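VgrG protein (Vibrio cholerae, PDB 4DTH) binds ATP and magnesium ions through its actin cross-linking domain, which probably uses them to link actin monomers covalently. Local coordinates at residues K243-Y248 and D268-N273; K237-A242 and E312-N317; Y69-S74 and K79-W84; Q44-V49 and A147-A152. One frame throughout, in Å; residues are numbered along the deposited sequence.

Contact 1: K243-Y248 and D268-N273; sequences KKFGIY and DPKVKN. With ATP (adenosine-5'-triphosphate), chain B; SO4 (sulfate ion), chain F; SO4 (sulfate ion), chain J.
Phe245, in the last helical turn before Gly246, meets Val271 and Lys270 of the short helix 269-275. Its CB points toward that helix and only grazes it, lying 4.2 Å from Val271 CG2. With CG anti to the carbonyl carbon (chi1 -68°), the ring is carried on past the valine. Phe245 CG comes within 3.9 Å of Val271 CG2, and CD2 stays just as close, while the methyl stands over one face in a CH-pi contact, 22° off the ring normal. The opposite face is covered by Lys244 CG of its own helix, 3.6 Å above the plane and toward the rim. Farther out, Phe245 CE1 touches Lys270 CG at 4.0 Å, and at the tip CZ approaches the backbone oxygen Lys270 O. A flat, wholly apolar ring suits this slot between aliphatic groups.

Ile247 adds a second apolar point, its CD1 meeting Val271 CG2 tip to tip at 3.9 Å. Between Phe245 and Ile247, Gly246 takes positive phi as the chain leaves the helix, a conformation a residue without a side chain adopts easily. Asp268 is the N-cap of the other helix: its OD1 accepts from Lys270 N at 3.1 Å, while OD2 is held by Asn264 N. On from this cap, the extended Lys272 reaches the nucleotide pocket, with a bond to a sulfate and a weak one to ATP O1G. The contact thus joins the C-terminal end of helix 221-245 to the start of helix 269-275, with the Asn262-Ala263 loop packed against both and Asn273 tied to Arg353, just beyond strand 343-352.

Contact 2: K237-A242 and E312-N317; sequences KTAELA and ESLSKN
Leu314 pushes its forked end between Ala239 and Ala242, which lie three residues, a little under one turn, apart on helix 221-245. Its CG is anti to the backbone N (chi1 -178°), and the next torsion, chi2 53°, spreads the two methyls so that each finds a different alanine. CD2 rests against Ala239, 3.7 Å from Ala239 O and slightly farther from the CB. CD1 turns the other way and meets Ala242 CB at 4.1 Å. Both alanines direct CB toward the leucine and, being so short, let the helix backbones come close, with Ala239 CA and Leu314 CA 6.7 Å apart.

Most polar groups nearby are satisfied within or right beside their own helices. Thr238 gives its hydroxyl to a bond with Ile234 O, and Ser315 pairs OG with Ser311 O. Asn317 curls back so that ND2 reaches Ser313 O at 2.8 Å, approaching 41° out of the carbonyl plane. That oxygen also accepts from Asn317 N, which arrives from the opposite face. Asn317 OD1 is the exception, being taken by Glu251 N. On the solvent side, Lys237 bends at chi2 and brings NZ to Glu240 OE2, a salt bridge of 2.9 Å along a single helix. Leu306 of helix 292-307 touches both Ala239 and Ser315, making the junction one of three helices. Since only carbon groups and a backbone oxygen meet across it, its chemistry implies a join held by dispersion and the burial of apolar surface, its specificity resting on shape: one branched side chain fitted to two small ones.

Contact 3: Y69-S74 and K79-W84; sequences YQRPPS and KNYQNW
Hydrogen bonding begins with the backbone, where Tyr69 N donates to Trp84 O at 2.8 Å, almost straight at 174° although the donor stands above the carbonyl plane. Two waters add to this link: one lies between Tyr69 O and Tyr81 O, the other between Tyr69 O and Trp84 O. Within its own segment, Arg71 NH1 gives a bond of 3.1 Å to Tyr69 OH, and both groups also hold His127.

The aromatic contact is an offset edge-to-face pair. Tyr69, its CG anti to the backbone N, presents CE2 to the ring of Tyr81, 3.9 Å from CD1, with the planes at 73°. Tyr81 CD1 in turn lies over a face of the Trp84 indole.

Flat groups also meet in near-parallel fashion. Arg71 bends at chi2, laying its aliphatic part along Tyr81, with CD 3.6 Å from Tyr81 CE2. Its guanidinium ends up almost parallel to the phenol ring (planes 2° apart) and displaced along it; the phenol OH sits over one face without bonding to it and pairs instead with Asp77.

Purely apolar packing is added by Tyr69 CB and Trp84 CB, 4.0 Å apart. Long flat side chains suit a loop that packs on itself and on Val150 of strand 150-153. The whole forms the base of the long connection of a beta hairpin between antiparallel strands 56-68 and 85-97, entering the second strand through a type II turn, Tyr81 to Trp84, whose third position is filled by Asn83 with positive phi.

Contact 4: Q44-V49 and A147-A152; sequences QKFGYV and AKHVIA
The imidazole of His149 carries Phe46 CD2 over the centre of one face, 3.8 Å above the plane. The phenyl ring does not lie flat on it: the planes are inclined at 44° and the centroids of the Phe46 and His149 rings are 4.8 Å apart, so the pair is oblique, with one ring corner centred on the imidazole. At its next corner, Phe46 CE2 touches Ile151 CD1 at 4.1 Å, the methyl approaching obliquely too, and CZ is equally close to it. Phe46 thus spans His149 and the end of Ile151 in segment 147-152, while Val150 between them points away.

Both aromatic residues place CG between the backbone N and the carbonyl carbon (chi1 66° for Phe46), and the two side chains cross at about a right angle. Phe46 owes part of its setting to a classic beta bulge: with Gly47 it faces Leu60 on the antiparallel strand 56-68. Gly47 is almost fully extended, phi 178°, a value readily reached by a residue lacking CB. On the other side of the contact, Lys148 is the centre of an inverse gamma turn, just before strand 150-153 begins.

The histidine combines a flat packing surface with two polar edge atoms, which suits a buried place beside backbone groups that need partners. Its ND1 pairs with Asn146 O and its NE2 with Leu130 N, consistent with the proton on ND1, and the two bonds fix the rotation of the ring beneath Phe46. Met38 of strand 34-38 touches both side chains, and Val36 packs on His149.

In the fold
Contacts 1 and 2 share helix 221-245 and touch: Ile247 N probably bonds to Ala242 O, and Leu241, between the alanines of contact 2 in sequence, packs on Ile247 and Val271 of contact 1. Contacts 3 and 4 form a second pair in the beta-rich part, where Val150 packs on Tyr69 and Arg71, and the Trp84 indole meets the backbone at Lys148-His149. Contacts 2 and 4, on opposite sides of the chain's centre, are buried; 1 and 3 are only partly so. Chemistry follows place: aliphatic groups between helices in contact 2, aromatics with a polar histidine between strands in contact 4, and phenol, guanidinium and water in the outlying loop of contact 3. Contact 1 alone includes a residue of the ATP pocket, Lys272.

Contact 1: K243-Y248 and D268-N273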
# COMPACT_ATOMS: atom_id res chain seq x y z
N LYS A 243 -0.48 -4.52 -22.24
CA LYS A 243 -1.04 -4.33 -23.58
C LYS A 243 -1.87 -3.05 -23.63
O LYS A 243 -1.73 -2.25 -24.56
CB LYS A 243 -1.92 -5.55 -23.89
CG LYS A 243 -1.81 -6.05 -25.30
CD LYS A 243 -2.80 -7.19 -25.50
CE LYS A 243 -3.77 -6.88 -26.61
NZ LYS A 243 -4.83 -7.90 -26.72
N LYS A 244 -2.73 -2.86 -22.61
CA LYS A 244 -3.62 -1.70 -22.51
C LYS A 244 -2.83 -0.38 -22.41
O LYS A 244 -3.11 0.57 -23.16
CB LYS A 244 -4.50 -1.89 -21.26
CG LYS A 244 -5.31 -0.70 -20.81
CD LYS A 244 -6.44 -0.41 -21.74
CE LYS A 244 -7.37 0.62 -21.17
NZ LYS A 244 -8.33 1.07 -22.20
N PHE A 245 -1.85 -0.34 -21.49
CA PHE A 245 -1.10 0.88 -21.21
C PHE A 245 0.24 1.03 -21.93
O PHE A 245 0.89 2.06 -21.77
CB PHE A 245 -0.93 1.04 -19.69
CG PHE A 245 -2.23 1.34 -18.97
CD1 PHE A 245 -2.79 2.61 -19.01
CD2 PHE A 245 -2.89 0.34 -18.26
CE1 PHE A 245 -3.99 2.88 -18.33
CE2 PHE A 245 -4.08 0.62 -17.57
CZ PHE A 245 -4.62 1.89 -17.61
N GLY A 246 0.65 0.01 -22.68
CA GLY A 246 1.92 0.02 -23.41
C GLY A 246 3.09 0.08 -22.45
O GLY A 246 3.90 1.01 -22.50
N ILE A 247 3.17 -0.91 -21.54
CA ILE A 247 4.20 -0.95 -20.51
C ILE A 247 5.37 -1.82 -20.94
O ILE A 247 5.16 -2.95 -21.35
CB ILE A 247 3.60 -1.45 -19.16
CG1 ILE A 247 2.40 -0.56 -18.71
CG2 ILE A 247 4.68 -1.50 -18.05
CD1 ILE A 247 1.57 -1.15 -17.56
N TYR A 248 6.61 -1.32 -20.75
CA TYR A 248 7.80 -2.13 -21.03
C TYR A 248 8.00 -3.07 -19.83
O TYR A 248 8.31 -2.60 -18.73
CB TYR A 248 9.03 -1.22 -21.20
CG TYR A 248 9.07 -0.55 -22.56
CD1 TYR A 248 8.32 0.60 -22.81
CD2 TYR A 248 9.83 -1.08 -23.59
CE1 TYR A 248 8.32 1.20 -24.07
CE2 TYR A 248 9.86 -0.47 -24.85
CZ TYR A 248 9.09 0.66 -25.08
OH TYR A 248 9.12 1.26 -26.32
N ASP A 268 2.76 3.42 -12.32
CA ASP A 268 2.01 4.61 -12.70
C ASP A 268 0.66 4.60 -11.95
O ASP A 268 -0.00 3.56 -11.95
CB ASP A 268 1.78 4.61 -14.23
CG ASP A 268 1.21 5.91 -14.76
OD1 ASP A 268 0.15 6.34 -14.27
OD2 ASP A 268 1.76 6.43 -15.75
N PRO A 269 0.27 5.71 -11.27
CA PRO A 269 -1.01 5.71 -10.52
C PRO A 269 -2.22 5.20 -11.31
O PRO A 269 -3.06 4.53 -10.71
CB PRO A 269 -1.20 7.17 -10.12
CG PRO A 269 0.16 7.75 -10.11
CD PRO A 269 0.97 7.01 -11.12
N LYS A 270 -2.31 5.48 -12.63
CA LYS A 270 -3.45 4.98 -13.39
C LYS A 270 -3.42 3.46 -13.58
O LYS A 270 -4.48 2.84 -13.65
CB LYS A 270 -3.71 5.75 -14.68
CG LYS A 270 -2.68 5.61 -15.77
CD LYS A 270 -3.06 6.57 -16.89
CE LYS A 270 -1.88 6.96 -17.72
NZ LYS A 270 -2.28 7.79 -18.88
N VAL A 271 -2.21 2.87 -13.62
CA VAL A 271 -2.05 1.42 -13.74
C VAL A 271 -2.44 0.78 -12.40
O VAL A 271 -3.20 -0.20 -12.39
CB VAL A 271 -0.63 1.00 -14.22
CG1 VAL A 271 -0.48 -0.53 -14.24
CG2 VAL A 271 -0.33 1.59 -15.59
N LYS A 272 -1.96 1.35 -11.29
CA LYS A 272 -2.32 0.85 -9.96
C LYS A 272 -3.84 0.93 -9.76
O LYS A 272 -4.44 -0.02 -9.24
CB LYS A 272 -1.62 1.68 -8.88
CG LYS A 272 -0.13 1.45 -8.76
CD LYS A 272 0.37 2.31 -7.58
CE LYS A 272 1.80 2.08 -7.22
NZ LYS A 272 2.18 2.89 -6.03
N ASN A 273 -4.48 2.03 -10.22
CA ASN A 273 -5.93 2.22 -10.12
C ASN A 273 -6.70 1.16 -10.90
O ASN A 273 -7.74 0.71 -10.44
CB ASN A 273 -6.33 3.63 -10.56
CG ASN A 273 -5.96 4.69 -9.55
OD1 ASN A 273 -5.59 4.40 -8.41
ND2 ASN A 273 -6.01 5.94 -9.97
PG ATP B . 3.60 2.00 -2.48
O1G ATP B . 2.19 1.65 -2.85
O2G ATP B . 4.56 0.93 -2.93
O3G ATP B . 4.03 3.30 -3.08
PB ATP B . 4.66 2.37 0.17
O1B ATP B . 5.91 1.64 -0.14
O2B ATP B . 4.97 3.84 0.22
O3B ATP B . 3.64 2.10 -0.88
PA ATP B . 3.96 0.55 2.23
O1A ATP B . 4.51 -0.48 1.31
O2A ATP B . 4.81 0.53 3.50
O3A ATP B . 4.07 1.89 1.59
O5' ATP B . 2.43 0.20 2.54
C5' ATP B . 1.82 0.93 3.61
C4' ATP B . 0.44 0.44 3.93
O4' ATP B . 0.47 -0.99 4.23
C3' ATP B . -0.18 1.09 5.17
O3' ATP B . -1.59 1.26 5.06
C2' ATP B . 0.19 0.10 6.27
O2' ATP B . -0.56 0.24 7.46
C1' ATP B . -0.08 -1.19 5.52
N9 ATP B . 0.48 -2.42 6.10
C8 ATP B . 1.79 -2.68 6.37
N7 ATP B . 2.00 -3.87 6.88
C5 ATP B . 0.73 -4.42 6.97
C6 ATP B . 0.25 -5.67 7.42
N6 ATP B . 1.04 -6.65 7.89
N1 ATP B . -1.08 -5.90 7.34
C2 ATP B . -1.87 -4.95 6.85
N3 ATP B . -1.55 -3.74 6.40
C4 ATP B . -0.22 -3.53 6.49
S SO4 F . 0.27 6.34 -5.80
O1 SO4 F . 0.77 7.60 -5.23
O2 SO4 F . -0.88 6.61 -6.63
O3 SO4 F . 1.34 5.72 -6.56
O4 SO4 F . -0.11 5.43 -4.72
S SO4 J . -6.81 -8.16 -23.75
O1 SO4 J . -6.72 -6.82 -24.34
O2 SO4 J . -6.27 -9.14 -24.69
O3 SO4 J . -6.05 -8.20 -22.50
O4 SO4 J . -8.23 -8.45 -23.48

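Contact 2: K237-A242 and E312-N317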
# COMPACT_ATOMS: atom_id res chain seq x y z
N LYS A 237 -3.61 -10.54 -15.70
CA LYS A 237 -3.93 -9.12 -15.51
C LYS A 237 -2.74 -8.23 -15.88
O LYS A 237 -2.93 -7.18 -16.51
CB LYS A 237 -4.43 -8.83 -14.08
CG LYS A 237 -4.86 -7.38 -13.85
CD LYS A 237 -6.11 -6.99 -14.64
CE LYS A 237 -6.60 -5.63 -14.24
NZ LYS A 237 -7.85 -5.30 -14.97
N THR A 238 -1.51 -8.66 -15.50
CA THR A 238 -0.29 -7.90 -15.82
C THR A 238 -0.14 -7.80 -17.35
O THR A 238 0.13 -6.71 -17.86
CB THR A 238 0.94 -8.48 -15.11
OG1 THR A 238 0.70 -8.45 -13.70
CG2 THR A 238 2.21 -7.68 -15.41
N ALA A 239 -0.35 -8.92 -18.06
CA ALA A 239 -0.28 -8.95 -19.51
C ALA A 239 -1.36 -8.03 -20.12
O ALA A 239 -1.05 -7.23 -21.01
CB ALA A 239 -0.43 -10.38 -20.02
N GLU A 240 -2.60 -8.07 -19.56
CA GLU A 240 -3.69 -7.20 -20.02
C GLU A 240 -3.31 -5.73 -19.86
O GLU A 240 -3.48 -4.94 -20.81
CB GLU A 240 -4.99 -7.52 -19.25
CG GLU A 240 -6.16 -6.61 -19.59
CD GLU A 240 -7.24 -6.60 -18.52
OE1 GLU A 240 -7.96 -7.62 -18.39
OE2 GLU A 240 -7.36 -5.59 -17.80
N LEU A 241 -2.78 -5.35 -18.69
CA LEU A 241 -2.39 -3.97 -18.41
C LEU A 241 -1.21 -3.52 -19.25
O LEU A 241 -1.21 -2.38 -19.69
CB LEU A 241 -2.11 -3.77 -16.92
CG LEU A 241 -3.31 -3.95 -15.99
CD1 LEU A 241 -2.86 -4.00 -14.55
CD2 LEU A 241 -4.34 -2.85 -16.18
N ALA A 242 -0.23 -4.41 -19.48
CA ALA A 242 0.95 -4.09 -20.30
C ALA A 242 0.51 -3.78 -21.73
O ALA A 242 1.04 -2.85 -22.34
CB ALA A 242 1.92 -5.27 -20.30
N GLU A 312 3.62 -14.74 -27.79
CA GLU A 312 4.72 -15.50 -27.19
C GLU A 312 5.65 -14.58 -26.39
O GLU A 312 5.97 -14.89 -25.25
CB GLU A 312 5.51 -16.31 -28.25
CG GLU A 312 6.75 -17.02 -27.70
CD GLU A 312 6.59 -17.98 -26.54
OE1 GLU A 312 5.44 -18.37 -26.22
OE2 GLU A 312 7.62 -18.39 -25.97
N SER A 313 6.04 -13.44 -26.99
CA SER A 313 6.94 -12.47 -26.34
C SER A 313 6.35 -11.89 -25.06
O SER A 313 7.01 -11.89 -24.03
CB SER A 313 7.36 -11.37 -27.31
OG SER A 313 8.25 -10.51 -26.62
N LEU A 314 5.08 -11.45 -25.10
CA LEU A 314 4.46 -10.90 -23.89
C LEU A 314 4.32 -11.98 -22.81
O LEU A 314 4.67 -11.71 -21.67
CB LEU A 314 3.11 -10.23 -24.21
CG LEU A 314 2.36 -9.56 -23.05
CD1 LEU A 314 3.25 -8.55 -22.27
CD2 LEU A 314 1.08 -8.92 -23.55
N SER A 315 3.88 -13.20 -23.20
CA SER A 315 3.72 -14.33 -22.28
C SER A 315 5.04 -14.71 -21.58
O SER A 315 5.06 -14.84 -20.37
CB SER A 315 3.14 -15.53 -23.02
OG SER A 315 1.88 -15.25 -23.59
N LYS A 316 6.12 -14.87 -22.37
CA LYS A 316 7.47 -15.24 -21.88
C LYS A 316 8.00 -14.17 -20.96
O LYS A 316 8.52 -14.48 -19.89
CB LYS A 316 8.43 -15.46 -23.08
CG LYS A 316 9.90 -15.75 -22.72
CD LYS A 316 10.87 -14.81 -23.45
CE LYS A 316 12.28 -14.98 -22.95
NZ LYS A 316 12.96 -13.68 -22.73
N ASN A 317 7.86 -12.89 -21.36
CA ASN A 317 8.34 -11.77 -20.57
C ASN A 317 7.62 -11.60 -19.23
O ASN A 317 8.28 -11.35 -18.23
CB ASN A 317 8.40 -10.50 -21.39
CG ASN A 317 9.64 -10.48 -22.25
OD1 ASN A 317 10.76 -10.28 -21.75
ND2 ASN A 317 9.49 -10.76 -23.55

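Contact 3: Y69-S74 and K79-W84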
# COMPACT_ATOMS: atom_id res chain seq x y z
N TYR A 69 10.48 24.35 -1.97
CA TYR A 69 10.03 25.21 -0.88
C TYR A 69 10.78 26.51 -0.91
O TYR A 69 12.01 26.51 -1.06
CB TYR A 69 10.24 24.51 0.48
CG TYR A 69 9.93 25.36 1.69
CD1 TYR A 69 8.61 25.72 2.00
CD2 TYR A 69 10.93 25.77 2.57
CE1 TYR A 69 8.31 26.46 3.14
CE2 TYR A 69 10.64 26.52 3.71
CZ TYR A 69 9.33 26.87 3.99
OH TYR A 69 9.04 27.61 5.11
N GLN A 70 10.05 27.61 -0.76
CA GLN A 70 10.63 28.94 -0.66
C GLN A 70 10.14 29.54 0.65
O GLN A 70 8.93 29.73 0.82
CB GLN A 70 10.25 29.84 -1.86
CG GLN A 70 10.77 29.33 -3.22
CD GLN A 70 12.28 29.12 -3.26
OE1 GLN A 70 13.08 29.95 -2.79
NE2 GLN A 70 12.69 28.00 -3.83
N ARG A 71 11.08 29.77 1.58
CA ARG A 71 10.79 30.37 2.87
C ARG A 71 10.20 31.76 2.61
O ARG A 71 10.86 32.57 1.96
CB ARG A 71 12.09 30.51 3.70
CG ARG A 71 11.90 31.11 5.10
CD ARG A 71 11.30 30.09 6.01
NE ARG A 71 11.04 30.52 7.38
CZ ARG A 71 10.47 29.72 8.27
NH1 ARG A 71 10.14 28.48 7.93
NH2 ARG A 71 10.23 30.14 9.50
N PRO A 72 8.96 32.05 3.08
CA PRO A 72 8.41 33.40 2.87
C PRO A 72 9.36 34.47 3.41
O PRO A 72 9.92 34.28 4.51
CB PRO A 72 7.08 33.37 3.64
CG PRO A 72 6.71 31.93 3.67
CD PRO A 72 8.02 31.21 3.85
N PRO A 73 9.64 35.54 2.64
CA PRO A 73 10.59 36.57 3.11
C PRO A 73 10.27 37.17 4.48
O PRO A 73 11.19 37.44 5.24
CB PRO A 73 10.55 37.63 2.00
CG PRO A 73 10.11 36.88 0.80
CD PRO A 73 9.12 35.88 1.30
N SER A 74 8.97 37.30 4.82
CA SER A 74 8.54 37.84 6.11
C SER A 74 8.81 36.89 7.29
O SER A 74 8.64 37.28 8.45
CB SER A 74 7.07 38.23 6.06
OG SER A 74 6.22 37.09 6.03
N LYS A 79 18.01 30.70 8.92
CA LYS A 79 18.15 29.27 8.70
C LYS A 79 18.23 28.94 7.23
O LYS A 79 17.71 29.67 6.37
CB LYS A 79 17.06 28.45 9.40
CG LYS A 79 17.27 28.37 10.91
CD LYS A 79 15.98 28.26 11.70
CE LYS A 79 15.97 29.34 12.76
NZ LYS A 79 14.85 29.22 13.71
N ASN A 80 18.91 27.83 6.95
CA ASN A 80 19.13 27.31 5.62
C ASN A 80 17.97 26.39 5.21
O ASN A 80 17.74 25.35 5.84
CB ASN A 80 20.47 26.56 5.58
CG ASN A 80 20.53 25.47 4.54
OD1 ASN A 80 20.32 24.29 4.82
ND2 ASN A 80 20.72 25.87 3.29
N TYR A 81 17.27 26.78 4.14
CA TYR A 81 16.20 25.97 3.56
C TYR A 81 16.56 25.64 2.12
O TYR A 81 15.67 25.36 1.32
CB TYR A 81 14.84 26.68 3.66
CG TYR A 81 14.42 26.94 5.08
CD1 TYR A 81 13.85 25.93 5.86
CD2 TYR A 81 14.62 28.18 5.67
CE1 TYR A 81 13.49 26.15 7.18
CE2 TYR A 81 14.27 28.41 7.00
CZ TYR A 81 13.70 27.40 7.75
OH TYR A 81 13.34 27.62 9.05
N GLN A 82 17.87 25.67 1.78
CA GLN A 82 18.32 25.42 0.41
C GLN A 82 18.01 24.03 -0.09
O GLN A 82 18.27 23.04 0.60
CB GLN A 82 19.80 25.80 0.21
CG GLN A 82 20.01 26.91 -0.83
CD GLN A 82 19.26 28.19 -0.51
OE1 GLN A 82 18.11 28.39 -0.92
NE2 GLN A 82 19.90 29.09 0.22
N ASN A 83 17.40 23.98 -1.28
CA ASN A 83 16.98 22.77 -1.99
C ASN A 83 15.82 22.02 -1.35
O ASN A 83 15.45 20.95 -1.83
CB ASN A 83 18.17 21.86 -2.34
CG ASN A 83 19.29 22.57 -3.07
OD1 ASN A 83 19.06 23.43 -3.94
ND2 ASN A 83 20.52 22.26 -2.72
N TRP A 84 15.20 22.59 -0.29
CA TRP A 84 14.05 21.97 0.37
C TRP A 84 12.87 21.83 -0.57
O TRP A 84 12.65 22.69 -1.43
CB TRP A 84 13.63 22.77 1.62
CG TRP A 84 14.48 22.52 2.84
CD1 TRP A 84 15.84 22.42 2.90
CD2 TRP A 84 14.01 22.47 4.19
NE1 TRP A 84 16.24 22.26 4.20
CE2 TRP A 84 15.14 22.30 5.02
CE3 TRP A 84 12.74 22.55 4.79
CZ2 TRP A 84 15.04 22.19 6.41
CZ3 TRP A 84 12.64 22.44 6.17
CH2 TRP A 84 13.78 22.25 6.97
O HOH W 1 14.46 27.18 0.07
O HOH W 2 14.04 24.86 -2.42

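Contact 4: Q44-V49 and A147-A152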
# COMPACT_ATOMS: atom_id res chain seq x y z
N GLN A 44 11.04 9.47 3.95
CA GLN A 44 9.61 9.71 3.89
C GLN A 44 9.01 10.00 5.28
O GLN A 44 8.16 10.88 5.40
CB GLN A 44 8.88 8.55 3.18
CG GLN A 44 9.51 8.07 1.85
CD GLN A 44 9.61 9.12 0.76
OE1 GLN A 44 10.69 9.35 0.19
NE2 GLN A 44 8.50 9.76 0.44
N LYS A 45 9.46 9.28 6.32
CA LYS A 45 8.95 9.43 7.68
C LYS A 45 9.61 10.57 8.44
O LYS A 45 10.83 10.65 8.45
CB LYS A 45 9.11 8.11 8.46
CG LYS A 45 8.14 7.02 8.03
CD LYS A 45 8.73 6.04 7.01
CE LYS A 45 9.21 4.78 7.67
NZ LYS A 45 8.96 3.59 6.81
N PHE A 46 8.80 11.46 9.07
CA PHE A 46 9.34 12.55 9.88
C PHE A 46 8.85 12.51 11.33
O PHE A 46 9.32 13.28 12.17
CB PHE A 46 9.17 13.93 9.23
CG PHE A 46 7.75 14.43 9.07
CD1 PHE A 46 7.01 14.10 7.94
CD2 PHE A 46 7.18 15.28 10.01
CE1 PHE A 46 5.70 14.59 7.77
CE2 PHE A 46 5.88 15.77 9.84
CZ PHE A 46 5.15 15.42 8.73
N GLY A 47 7.96 11.57 11.61
CA GLY A 47 7.44 11.40 12.96
C GLY A 47 6.40 10.31 13.06
O GLY A 47 6.09 9.63 12.08
N TYR A 48 5.84 10.17 14.26
CA TYR A 48 4.78 9.21 14.52
C TYR A 48 3.96 9.61 15.73
O TYR A 48 4.40 10.43 16.55
CB TYR A 48 5.29 7.75 14.61
CG TYR A 48 6.21 7.47 15.78
CD1 TYR A 48 7.58 7.73 15.70
CD2 TYR A 48 5.74 6.87 16.94
CE1 TYR A 48 8.44 7.44 16.75
CE2 TYR A 48 6.59 6.58 18.01
CZ TYR A 48 7.94 6.85 17.90
OH TYR A 48 8.79 6.57 18.94
N VAL A 49 2.76 9.06 15.80
CA VAL A 49 1.85 9.29 16.92
C VAL A 49 1.64 7.95 17.60
O VAL A 49 1.40 6.95 16.92
CB VAL A 49 0.53 9.97 16.50
CG1 VAL A 49 -0.54 9.90 17.60
CG2 VAL A 49 0.78 11.42 16.10
N ALA A 147 13.55 16.34 12.77
CA ALA A 147 13.29 17.72 13.18
C ALA A 147 13.53 18.71 12.03
O ALA A 147 13.08 19.85 12.11
CB ALA A 147 14.14 18.09 14.38
N LYS A 148 14.24 18.28 10.97
CA LYS A 148 14.53 19.10 9.80
C LYS A 148 13.32 19.12 8.86
O LYS A 148 13.34 18.53 7.77
CB LYS A 148 15.81 18.61 9.09
CG LYS A 148 16.85 19.71 8.91
CD LYS A 148 18.18 19.16 8.39
CE LYS A 148 19.11 20.27 7.97
NZ LYS A 148 18.81 20.72 6.59
N HIS A 149 12.25 19.77 9.31
CA HIS A 149 11.00 19.94 8.57
C HIS A 149 10.27 21.18 9.05
O HIS A 149 10.58 21.70 10.13
CB HIS A 149 10.07 18.70 8.72
CG HIS A 149 9.30 18.66 10.01
ND1 HIS A 149 9.81 18.05 11.14
CD2 HIS A 149 8.08 19.17 10.30
CE1 HIS A 149 8.90 18.22 12.09
NE2 HIS A 149 7.83 18.89 11.63
N VAL A 150 9.30 21.64 8.27
CA VAL A 150 8.38 22.71 8.65
C VAL A 150 6.99 22.32 8.17
O VAL A 150 6.86 21.62 7.16
CB VAL A 150 8.77 24.16 8.20
CG1 VAL A 150 10.06 24.64 8.85
CG2 VAL A 150 8.83 24.30 6.67
N ILE A 151 5.97 22.78 8.89
CA ILE A 151 4.57 22.56 8.51
C ILE A 151 4.03 23.93 8.11
O ILE A 151 4.19 24.89 8.87
CB ILE A 151 3.74 21.94 9.68
CG1 ILE A 151 4.29 20.56 10.11
CG2 ILE A 151 2.23 21.89 9.33
CD1 ILE A 151 4.20 19.41 9.03
N ALA A 152 3.38 24.02 6.94
CA ALA A 152 2.83 25.28 6.46
C ALA A 152 1.45 25.10 5.86
O ALA A 152 1.17 24.10 5.20
CB ALA A 152 3.76 25.92 5.44